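Long-range contacts in 2-oxoadipate dioxygenase/decarboxylase (Pseudomonas putida, PDB 6W1G), which catalyses the iron(II)-dependent conversion of 2-oxoadipate and oxygen to (R)-2-hydroxyglutarate and carbon dioxide in D-lysine catabolism: residues 9-17 with 115-126; 64-75 with 222-232. All coordinates share one frame; numbering follows the deposited sequence. Where two conformers were deposited one is given.

Interaction 1 of 2, residues 9-17 with 115-126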
loop_
_atom_site.group_PDB
_atom_site.type_symbol
_atom_site.label_atom_id
_atom_site.label_comp_id
_atom_site.label_asym_id
_atom_site.label_seq_id
_atom_site.Cartn_x
_atom_site.Cartn_y
_atom_site.Cartn_z
ATOM N N PRO A 9 8.978 11.012 13.822
ATOM C CA PRO A 9 8.571 9.679 13.390
ATOM C C PRO A 9 8.623 9.509 11.876
ATOM O O PRO A 9 8.933 8.418 11.384
ATOM C CB PRO A 9 7.138 9.580 13.924
ATOM C CG PRO A 9 7.156 10.469 15.149
ATOM C CD PRO A 9 8.031 11.610 14.786
ATOM N N ASP A 10 8.326 10.571 11.117
ATOM C CA ASP A 10 8.391 10.460 9.659
ATOM C C ASP A 10 9.801 10.135 9.185
ATOM O O ASP A 10 9.992 9.368 8.235
ATOM C CB ASP A 10 7.945 11.781 9.013
ATOM C CG ASP A 10 6.490 12.123 9.269
ATOM O OD1 ASP A 10 5.625 11.232 9.406
ATOM O OD2 ASP A 10 6.212 13.328 9.309
ATOM N N SER A 11 10.816 10.690 9.845
ATOM C CA SER A 11 12.199 10.403 9.468
ATOM C C SER A 11 12.556 8.962 9.777
ATOM O O SER A 11 13.298 8.325 9.028
ATOM C CB SER A 11 13.170 11.372 10.131
ATOM O OG SER A 11 13.327 11.138 11.513
ATOM N N ILE A 12 12.093 8.441 10.909
ATOM C CA ILE A 12 12.326 7.034 11.227
ATOM C C ILE A 12 11.672 6.139 10.168
ATOM O O ILE A 12 12.277 5.157 9.716
ATOM C CB ILE A 12 11.803 6.665 12.626
ATOM C CG1 ILE A 12 12.365 7.626 13.686
ATOM C CG2 ILE A 12 12.206 5.258 12.996
ATOM C CD1 ILE A 12 11.890 7.314 15.120
ATOM N N ARG A 13 10.435 6.469 9.757
ATOM C CA ARG A 13 9.762 5.697 8.722
ATOM C C ARG A 13 10.562 5.696 7.427
ATOM O O ARG A 13 10.733 4.652 6.789
ATOM C CB ARG A 13 8.368 6.270 8.490
ATOM C CG ARG A 13 7.551 5.465 7.526
ATOM C CD ARG A 13 6.099 5.891 7.438
ATOM N NE ARG A 13 5.938 7.239 6.968
ATOM C CZ ARG A 13 5.705 8.333 7.685
ATOM N NH1 ARG A 13 5.601 8.307 8.996
ATOM N NH2 ARG A 13 5.589 9.495 7.064
ATOM N N ALA A 14 11.079 6.865 7.011
ATOM C CA ALA A 14 11.861 6.894 5.766
ATOM C C ALA A 14 13.091 6.030 5.881
ATOM O O ALA A 14 13.458 5.301 4.942
ATOM C CB ALA A 14 12.239 8.336 5.435
ATOM N N GLN A 15 13.770 6.098 7.031
ATOM C CA GLN A 15 14.961 5.282 7.247
ATOM C C GLN A 15 14.639 3.791 7.260
ATOM O O GLN A 15 15.393 2.962 6.712
ATOM C CB GLN A 15 15.617 5.694 8.554
ATOM C CG GLN A 15 16.340 7.018 8.464
ATOM C CD GLN A 15 16.818 7.520 9.793
ATOM O OE1 GLN A 15 16.501 6.957 10.835
ATOM N NE2 GLN A 15 17.570 8.602 9.765
ATOM N N PHE A 16 13.521 3.427 7.877
ATOM C CA PHE A 16 13.107 2.035 7.922
ATOM C C PHE A 16 12.773 1.517 6.536
ATOM O O PHE A 16 13.198 0.415 6.155
ATOM C CB PHE A 16 11.903 1.886 8.862
ATOM C CG PHE A 16 11.379 0.488 8.984
ATOM C CD1 PHE A 16 12.011 -0.447 9.785
ATOM C CD2 PHE A 16 10.261 0.092 8.298
ATOM C CE1 PHE A 16 11.528 -1.755 9.892
ATOM C CE2 PHE A 16 9.798 -1.206 8.401
ATOM C CZ PHE A 16 10.436 -2.128 9.191
ATOM N N SER A 17 12.026 2.299 5.748
ATOM C CA SER A 17 11.693 1.887 4.389
ATOM C C SER A 17 12.973 1.653 3.597
ATOM O O SER A 17 13.114 0.678 2.845
ATOM C CB SER A 17 10.853 2.954 3.744
ATOM O OG SER A 17 10.567 2.600 2.409
ATOM N N ALA A 115 1.251 6.487 7.392
ATOM C CA ALA A 115 0.969 7.840 7.842
ATOM C C ALA A 115 -0.317 8.303 7.170
ATOM O O ALA A 115 -0.792 7.753 6.186
ATOM C CB ALA A 115 2.125 8.731 7.489
ATOM N N VAL A 116 -0.894 9.352 7.735
ATOM C CA VAL A 116 -2.247 9.760 7.359
ATOM C C VAL A 116 -2.363 11.166 6.776
ATOM O O VAL A 116 -3.366 11.472 6.107
ATOM C CB VAL A 116 -3.243 9.547 8.511
ATOM C CG1 VAL A 116 -3.255 8.064 8.951
ATOM C CG2 VAL A 116 -2.983 10.526 9.635
ATOM N N HIS A 117 -1.405 12.026 6.989
ATOM C CA HIS A 117 -1.482 13.429 6.624
ATOM C C HIS A 117 -0.554 13.623 5.433
ATOM O O HIS A 117 0.556 13.061 5.431
ATOM C CB HIS A 117 -1.039 14.258 7.804
ATOM C CG HIS A 117 -1.143 15.717 7.642
ATOM N ND1 HIS A 117 -0.304 16.446 6.826
ATOM C CD2 HIS A 117 -1.915 16.622 8.291
ATOM C CE1 HIS A 117 -0.557 17.732 6.982
ATOM N NE2 HIS A 117 -1.528 17.865 7.870
ATOM N N GLU A 118 -0.977 14.430 4.465
ATOM C CA GLU A 118 -0.178 14.648 3.262
ATOM C C GLU A 118 1.236 15.110 3.525
ATOM O O GLU A 118 2.135 14.754 2.760
ATOM C CB GLU A 118 -0.874 15.635 2.324
ATOM C CG GLU A 118 -1.193 17.010 2.920
ATOM C CD GLU A 118 -2.466 17.073 3.766
ATOM O OE1 GLU A 118 -3.156 16.072 3.946
ATOM O OE2 GLU A 118 -2.762 18.164 4.307
ATOM N N GLN A 119 1.483 15.908 4.561
ATOM C CA GLN A 119 2.852 16.350 4.795
ATOM C C GLN A 119 3.708 15.198 5.318
ATOM O O GLN A 119 4.875 15.076 4.972
ATOM C CB GLN A 119 2.899 17.516 5.767
ATOM C CG GLN A 119 4.339 18.017 6.055
ATOM C CD GLN A 119 5.213 18.238 4.801
ATOM O OE1 GLN A 119 4.749 18.776 3.795
ATOM N NE2 GLN A 119 6.500 17.831 4.877
ATOM N N SER A 120 3.145 14.362 6.170
ATOM C CA SER A 120 3.855 13.169 6.633
ATOM C C SER A 120 4.136 12.232 5.467
ATOM O O SER A 120 5.251 11.697 5.333
ATOM C CB SER A 120 3.043 12.420 7.669
ATOM O OG SER A 120 2.556 13.256 8.686
ATOM N N LEU A 121 3.110 11.998 4.629
ATOM C CA LEU A 121 3.228 11.131 3.468
ATOM C C LEU A 121 4.293 11.653 2.525
ATOM O O LEU A 121 4.966 10.875 1.845
ATOM C CB LEU A 121 1.869 11.020 2.797
ATOM C CG LEU A 121 0.837 10.273 3.606
ATOM C CD1 LEU A 121 -0.592 10.563 3.208
ATOM C CD2 LEU A 121 1.094 8.777 3.500
ATOM N N HIS A 122 4.436 12.966 2.453
ATOM C CA HIS A 122 5.449 13.563 1.610
ATOM C C HIS A 122 6.829 13.167 2.047
ATOM O O HIS A 122 7.705 12.912 1.219
ATOM C CB HIS A 122 5.253 15.066 1.645
ATOM C CG HIS A 122 6.234 15.824 0.836
ATOM N ND1 HIS A 122 6.113 15.962 -0.527
ATOM C CD2 HIS A 122 7.385 16.439 1.190
ATOM C CE1 HIS A 122 7.111 16.691 -0.974
ATOM N NE2 HIS A 122 7.924 16.954 0.027
ATOM N N VAL A 123 7.077 13.187 3.354
ATOM C CA VAL A 123 8.374 12.772 3.890
ATOM C C VAL A 123 8.602 11.274 3.639
ATOM O O VAL A 123 9.698 10.865 3.225
ATOM C CB VAL A 123 8.505 13.124 5.370
ATOM C CG1 VAL A 123 9.843 12.577 5.939
ATOM C CG2 VAL A 123 8.394 14.622 5.551
ATOM N N SER A 124 7.588 10.454 3.848
ATOM C CA SER A 124 7.653 9.044 3.484
ATOM C C SER A 124 6.267 8.463 3.366
ATOM O O SER A 124 5.529 8.435 4.377
ATOM C CB SER A 124 8.424 8.202 4.492
ATOM O OG SER A 124 8.351 6.824 4.107
ATOM N N PRO A 125 5.901 7.908 2.206
ATOM C CA PRO A 125 4.593 7.287 2.059
ATOM C C PRO A 125 4.630 5.779 2.282
ATOM O O PRO A 125 3.705 5.056 1.886
ATOM C CB PRO A 125 4.238 7.585 0.606
ATOM C CG PRO A 125 5.557 7.467 -0.064
ATOM C CD PRO A 125 6.566 8.093 0.893
ATOM N N PHE A 126 5.671 5.289 2.947
ATOM C CA PHE A 126 5.784 3.849 3.196
ATOM C C PHE A 126 4.558 3.318 3.901
ATOM O O PHE A 126 4.090 3.902 4.887
ATOM C CB PHE A 126 7.034 3.585 4.028
ATOM C CG PHE A 126 7.352 2.161 4.239
ATOM C CD1 PHE A 126 7.623 1.330 3.163
ATOM C CD2 PHE A 126 7.433 1.637 5.518
ATOM C CE1 PHE A 126 7.962 -0.009 3.363
ATOM C CE2 PHE A 126 7.796 0.327 5.727
ATOM C CZ PHE A 126 8.057 -0.500 4.642
HETATM O O HOH W 1 4.254 14.668 9.949
#

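Interaction 2 of 2, residues 64-75 with 222-232. With NI (nickel (II) ion), chain B.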
loop_
_atom_site.group_PDB
_atom_site.type_symbol
_atom_site.label_atom_id
_atom_site.label_comp_id
_atom_site.label_asym_id
_atom_site.label_seq_id
_atom_site.Cartn_x
_atom_site.Cartn_y
_atom_site.Cartn_z
ATOM N N ARG A 64 8.784 12.389 -3.326
ATOM C CA ARG A 64 8.624 11.127 -2.586
ATOM C C ARG A 64 8.691 9.910 -3.504
ATOM O O ARG A 64 8.839 8.781 -3.030
ATOM C CB ARG A 64 7.306 11.120 -1.780
ATOM C CG ARG A 64 6.116 10.675 -2.570
ATOM C CD ARG A 64 4.757 10.873 -1.843
ATOM N NE ARG A 64 3.809 9.897 -2.299
ATOM C CZ ARG A 64 2.607 9.669 -1.792
ATOM N NH1 ARG A 64 2.080 10.488 -0.922
ATOM N NH2 ARG A 64 1.939 8.587 -2.148
ATOM N N LEU A 65 8.551 10.116 -4.815
ATOM C CA LEU A 65 8.297 9.011 -5.735
ATOM C C LEU A 65 9.426 7.985 -5.755
ATOM O O LEU A 65 9.173 6.779 -5.791
ATOM C CB LEU A 65 8.120 9.602 -7.128
ATOM C CG LEU A 65 8.002 8.589 -8.264
ATOM C CD1 LEU A 65 6.808 7.693 -8.117
ATOM C CD2 LEU A 65 7.997 9.345 -9.585
ATOM N N ASP A 66 10.678 8.435 -5.802
ATOM C CA ASP A 66 11.770 7.515 -6.055
ATOM C C ASP A 66 11.911 6.467 -4.967
ATOM O O ASP A 66 12.303 5.336 -5.258
ATOM C CB ASP A 66 13.088 8.249 -6.191
ATOM C CG ASP A 66 14.231 7.301 -6.449
ATOM O OD1 ASP A 66 14.168 6.591 -7.474
ATOM O OD2 ASP A 66 15.153 7.234 -5.617
ATOM N N GLN A 67 11.589 6.798 -3.728
ATOM C CA GLN A 67 11.701 5.857 -2.619
ATOM C C GLN A 67 10.376 5.236 -2.207
ATOM O O GLN A 67 10.343 4.476 -1.241
ATOM C CB GLN A 67 12.404 6.517 -1.429
ATOM C CG GLN A 67 13.850 6.924 -1.761
ATOM C CD GLN A 67 14.722 5.700 -2.011
ATOM O OE1 GLN A 67 14.826 4.827 -1.156
ATOM N NE2 GLN A 67 15.322 5.620 -3.185
ATOM N N GLU A 68 9.305 5.548 -2.891
ATOM C CA GLU A 68 7.969 5.147 -2.480
ATOM C C GLU A 68 7.765 3.642 -2.632
ATOM O O GLU A 68 7.941 3.083 -3.719
ATOM C CB GLU A 68 6.925 5.923 -3.274
ATOM C CG GLU A 68 5.512 5.467 -2.969
ATOM C CD GLU A 68 4.435 6.480 -3.309
ATOM O OE1 GLU A 68 4.739 7.610 -3.790
ATOM O OE2 GLU A 68 3.238 6.110 -3.100
ATOM N N ARG A 69 7.372 2.989 -1.540
ATOM C CA ARG A 69 7.191 1.556 -1.525
ATOM C C ARG A 69 6.076 1.169 -0.572
ATOM O O ARG A 69 5.672 1.936 0.304
ATOM C CB ARG A 69 8.448 0.826 -1.020
ATOM C CG ARG A 69 9.669 0.926 -1.873
ATOM C CD ARG A 69 10.909 0.500 -1.126
ATOM N NE ARG A 69 11.400 1.496 -0.205
ATOM C CZ ARG A 69 12.351 2.370 -0.483
ATOM N NH1 ARG A 69 12.924 2.394 -1.700
ATOM N NH2 ARG A 69 12.645 3.239 0.487
ATOM N N HIS A 70 5.598 -0.068 -0.739
ATOM C CA HIS A 70 4.842 -0.728 0.317
ATOM C C HIS A 70 5.441 -2.105 0.581
ATOM O O HIS A 70 5.973 -2.736 -0.330
ATOM C CB HIS A 70 3.314 -0.850 0.121
ATOM C CG HIS A 70 2.820 -1.909 -0.802
ATOM N ND1 HIS A 70 2.443 -1.653 -2.108
ATOM C CD2 HIS A 70 2.561 -3.223 -0.585
ATOM C CE1 HIS A 70 2.006 -2.777 -2.656
ATOM N NE2 HIS A 70 2.068 -3.743 -1.766
ATOM N N GLY A 71 5.359 -2.568 1.814
ATOM C CA GLY A 71 5.646 -3.947 2.134
ATOM C C GLY A 71 4.374 -4.678 2.470
ATOM O O GLY A 71 3.341 -4.066 2.744
ATOM N N ALA A 72 4.452 -6.006 2.444
ATOM C CA ALA A 72 3.352 -6.858 2.850
ATOM C C ALA A 72 3.922 -7.974 3.716
ATOM O O ALA A 72 4.937 -8.584 3.349
ATOM C CB ALA A 72 2.676 -7.477 1.620
ATOM N N ILE A 73 3.270 -8.218 4.848
ATOM C CA ILE A 73 3.643 -9.226 5.813
ATOM C C ILE A 73 2.389 -9.903 6.333
ATOM O O ILE A 73 1.264 -9.396 6.211
ATOM C CB ILE A 73 4.401 -8.614 7.006
ATOM C CG1 ILE A 73 3.548 -7.578 7.765
ATOM C CG2 ILE A 73 5.701 -8.048 6.524
ATOM C CD1 ILE A 73 4.126 -7.067 9.077
ATOM N N ARG A 74 2.609 -11.031 6.998
ATOM C CA ARG A 74 1.554 -11.827 7.627
ATOM C C ARG A 74 1.994 -12.191 9.026
ATOM O O ARG A 74 3.131 -12.622 9.208
ATOM C CB ARG A 74 1.351 -13.117 6.836
ATOM C CG ARG A 74 1.008 -12.852 5.383
ATOM C CD ARG A 74 1.305 -14.071 4.519
ATOM N NE ARG A 74 0.786 -13.916 3.174
ATOM C CZ ARG A 74 1.057 -14.740 2.176
ATOM N NH1 ARG A 74 1.851 -15.781 2.384
ATOM N NH2 ARG A 74 0.541 -14.518 0.984
ATOM N N VAL A 75 1.106 -12.015 10.000
ATOM C CA VAL A 75 1.360 -12.420 11.370
ATOM C C VAL A 75 0.341 -13.484 11.752
ATOM O O VAL A 75 -0.676 -13.693 11.071
ATOM C CB VAL A 75 1.360 -11.239 12.367
ATOM C CG1 VAL A 75 2.486 -10.321 12.064
ATOM C CG2 VAL A 75 0.028 -10.505 12.362
ATOM N N PRO A 222 7.581 -13.021 10.441
ATOM C CA PRO A 222 6.885 -12.459 9.260
ATOM C C PRO A 222 7.821 -11.886 8.211
ATOM O O PRO A 222 8.015 -10.661 8.095
ATOM C CB PRO A 222 6.002 -11.372 9.876
ATOM C CG PRO A 222 6.760 -10.904 11.044
ATOM C CD PRO A 222 7.376 -12.166 11.626
ATOM N N HIS A 223 8.401 -12.749 7.419
ATOM C CA HIS A 223 9.299 -12.306 6.365
ATOM C C HIS A 223 8.526 -11.500 5.326
ATOM O O HIS A 223 7.294 -11.553 5.229
ATOM C CB HIS A 223 10.017 -13.490 5.727
ATOM C CG HIS A 223 9.124 -14.601 5.277
ATOM N ND1 HIS A 223 9.372 -15.916 5.610
ATOM C CD2 HIS A 223 7.991 -14.608 4.535
ATOM C CE1 HIS A 223 8.439 -16.688 5.081
ATOM N NE2 HIS A 223 7.583 -15.918 4.432
ATOM N N ILE A 224 9.261 -10.748 4.522
ATOM C CA ILE A 224 8.618 -9.868 3.543
ATOM C C ILE A 224 7.932 -10.738 2.497
ATOM O O ILE A 224 8.568 -11.554 1.815
ATOM C CB ILE A 224 9.652 -8.931 2.910
ATOM C CG1 ILE A 224 10.201 -8.001 3.989
ATOM C CG2 ILE A 224 9.045 -8.170 1.759
ATOM C CD1 ILE A 224 11.375 -7.178 3.546
ATOM N N ASN A 225 6.629 -10.588 2.353
ATOM C CA ASN A 225 5.905 -11.288 1.304
ATOM C C ASN A 225 6.119 -10.628 -0.045
ATOM O O ASN A 225 6.217 -11.317 -1.083
ATOM C CB ASN A 225 4.415 -11.252 1.619
ATOM C CG ASN A 225 3.591 -11.999 0.623
ATOM O OD1 ASN A 225 2.832 -11.384 -0.120
ATOM N ND2 ASN A 225 3.704 -13.316 0.595
ATOM N N HIS A 226 6.193 -9.313 -0.046
ATOM C CA HIS A 226 6.709 -8.566 -1.191
ATOM C C HIS A 226 6.998 -7.150 -0.702
ATOM O O HIS A 226 6.493 -6.692 0.330
ATOM C CB HIS A 226 5.785 -8.595 -2.403
ATOM C CG HIS A 226 4.409 -8.116 -2.127
ATOM N ND1 HIS A 226 3.367 -8.968 -1.851
ATOM C CD2 HIS A 226 3.875 -6.868 -2.074
ATOM C CE1 HIS A 226 2.255 -8.281 -1.661
ATOM N NE2 HIS A 226 2.532 -6.994 -1.798
ATOM N N LEU A 227 7.836 -6.473 -1.474
ATOM C CA LEU A 227 8.117 -5.058 -1.338
ATOM C C LEU A 227 7.918 -4.445 -2.714
ATOM O O LEU A 227 8.606 -4.847 -3.657
ATOM C CB LEU A 227 9.547 -4.897 -0.892
ATOM C CG LEU A 227 9.987 -3.711 -0.207
ATOM C CD1 LEU A 227 9.217 -3.039 0.755
ATOM C CD2 LEU A 227 11.416 -3.653 0.085
ATOM N N THR A 228 6.994 -3.499 -2.812
ATOM C CA THR A 228 6.473 -3.030 -4.102
ATOM C C THR A 228 6.860 -1.586 -4.317
ATOM O O THR A 228 6.434 -0.711 -3.535
ATOM C CB THR A 228 4.946 -3.149 -4.109
ATOM O OG1 THR A 228 4.639 -4.516 -3.857
ATOM C CG2 THR A 228 4.380 -2.690 -5.429
ATOM N N PRO A 229 7.641 -1.309 -5.361
ATOM C CA PRO A 229 7.923 0.077 -5.739
ATOM C C PRO A 229 6.785 0.639 -6.565
ATOM O O PRO A 229 5.953 -0.087 -7.107
ATOM C CB PRO A 229 9.200 -0.030 -6.574
ATOM C CG PRO A 229 9.106 -1.349 -7.206
ATOM C CD PRO A 229 8.333 -2.262 -6.267
ATOM N N ARG A 230 6.779 1.963 -6.675
ATOM C CA ARG A 230 5.773 2.703 -7.412
ATOM C C ARG A 230 6.311 3.151 -8.769
ATOM O O ARG A 230 7.331 3.842 -8.852
ATOM C CB ARG A 230 5.320 3.941 -6.628
ATOM C CG ARG A 230 4.314 4.778 -7.380
ATOM C CD ARG A 230 3.898 6.005 -6.582
ATOM N NE ARG A 230 3.034 6.846 -7.367
ATOM C CZ ARG A 230 2.600 8.059 -7.018
ATOM N NH1 ARG A 230 2.970 8.606 -5.860
ATOM N NH2 ARG A 230 1.804 8.732 -7.822
ATOM N N THR A 231 5.627 2.727 -9.832
ATOM C CA THR A 231 5.916 3.231 -11.159
ATOM C C THR A 231 4.836 4.194 -11.611
ATOM O O THR A 231 3.678 4.078 -11.241
ATOM C CB THR A 231 6.069 2.085 -12.179
ATOM O OG1 THR A 231 6.454 2.596 -13.458
ATOM C CG2 THR A 231 4.821 1.275 -12.376
ATOM N N LEU A 232 5.244 5.108 -12.498
ATOM C CA LEU A 232 4.296 6.005 -13.154
ATOM C C LEU A 232 3.589 5.360 -14.351
ATOM O O LEU A 232 2.665 5.938 -14.884
ATOM C CB LEU A 232 5.017 7.272 -13.625
ATOM C CG LEU A 232 5.620 8.104 -12.503
ATOM C CD1 LEU A 232 6.346 9.323 -13.081
ATOM C CD2 LEU A 232 4.586 8.526 -11.472
HETATM NI NI NI B . 1.144 -5.564 -2.271
HETATM O O HOH W 2 9.540 4.646 -7.471
HETATM O O HOH W 3 5.038 -12.451 6.333
HETATM O O HOH W 4 0.475 -11.081 1.766
HETATM O O HOH W 5 0.091 -5.923 -0.427
HETATM O O HOH W 6 -0.601 -4.562 -2.606
HETATM O O HOH W 7 -0.417 -7.103 -2.903
#

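Interaction 1 of 2, residues 9-17 with 115-126
Arg13 reaches out of helix 9-17 and lays the edge of its guanidinium group against the C-terminal end of helix 118-123. NE and NH2 take the same acceptor, the carbonyl oxygen of Ser124, side-on, each at 2.9 Å. The oxygen lies close to the guanidinium plane, but the two donors meet it differently: NH2 sits on a lone pair in the carbonyl plane, while NE comes from above that plane. Arg13 has CG anti to its own backbone N (chi1 -175°), and a bend at chi3 then turns the guanidinium back along the helix, where NH1 and NH2 both close on Asp10 OD1 in a salt bridge one turn earlier. NH1 is also bonded to the carbonyl of Met91, so the group is gripped around its rim and its rotation is fixed. Over one face lies the methyl of Ala115, its CB 3.6 Å from Arg13 NH2.

The Asp10 carboxylate rests against Ser120, with OD1 3.3 Å from Ser120 CB, and a water joins OD2 to Ser120 OG. Beside it, Asp10 CB packs on Val123 CG1 at 3.7 Å.

Further along, Phe126 runs past Arg13 in the reverse direction, its ring nearly coplanar with the guanidinium. Ser17 CB stands over the face of that ring as a CH-pi contact, 3.9 Å from its centroid. Phe16 brings CD2 to within 3.6 Å of Phe126 CE2, the two ring planes inclined at 63°.

Ser124 is where the short helix ends; its OG accepts from Phe126 N, an ST turn that leads the chain into strand 127-133. The arrangement is thus an arginine binding the carbonyl at a helix C-terminus, and it seats the N-terminal helix on the helical connection between strands 108-114 and 127-133.

Interaction 2 of 2, residues 64-75 with 222-232
His70 and His226 both place CG between the backbone N and the carbonyl carbon (chi1 78° and 56°), and from neighbouring antiparallel strands this setting swings the two rings toward one nickel ion. The strands, 69-75 and 226-229, form one edge of the five-stranded mixed sheet in this member of the glyoxalase clan. His70 NE2 binds the metal at 2.1 Å and His226 NE2 at 2.0 Å; Glu294 and three waters complete the site, which is the iron(II) site of the enzyme. The rings meet rim to rim with planes nearly perpendicular, and each is backed over one face by a neighbour on the opposing strand: Thr228 CB covers His70, and Ala72 CB lies 3.6 Å from the His226 ring centroid. In the second shell, His70 ND1 is bonded to Glu296 and Thr228 OG1 to Glu294.

The backbones are tied by His70 N to Thr228 O and Thr228 N to His70 O, the latter at 2.8 Å.

At one end, Glu68 OE1 accepts from Arg64 NE and Arg230 NH1, which come from opposite faces of the carboxylate, each at 2.9 Å. Arg64 NH2 holds OE2, which also pairs with Arg127. Leu65 CD1 lies across the extended Arg230 chain, 3.7 Å from CD. An alanine in place of Glu68 would probably leave Arg64 and Arg230, whose guanidinium nitrogens already approach to 3.9 Å (NH2 to NH1), without the charge that joins them.

At the other end, the substrate-binding Arg74 is salt-bridged to Asp215 through NH1. Beside it the sheet edge closes with apolar packing, where Pro222 CB touches both Ile73 CB and Val75 CG1, each at 4.3 Å.

In the fold
Interactions 1 and 2 have centres about 13 Å apart. Interaction 2 lies within the five-stranded sheet, whereas interaction 1 packs helix 9-27 on the connection between two of its strands: 115-126 leads into strand 127-133, whose parallel neighbour is strand 69-75, and 226-229 lies at the edge beyond. Along the chain their segments alternate, 9-17, 64-75, 115-126, 222-232, so the two contacts interlock. Pro125 packs on Glu68, and Ser17 OG meets Arg69 NH2 at 2.9 Å, probably as a hydrogen bond. Through that last contact the N-terminal helix sits beside the metal-binding strands. Interaction 2 supplies two metal ligands; Phe126 of interaction 1 stays about 10 Å from the nickel, side chain to ion.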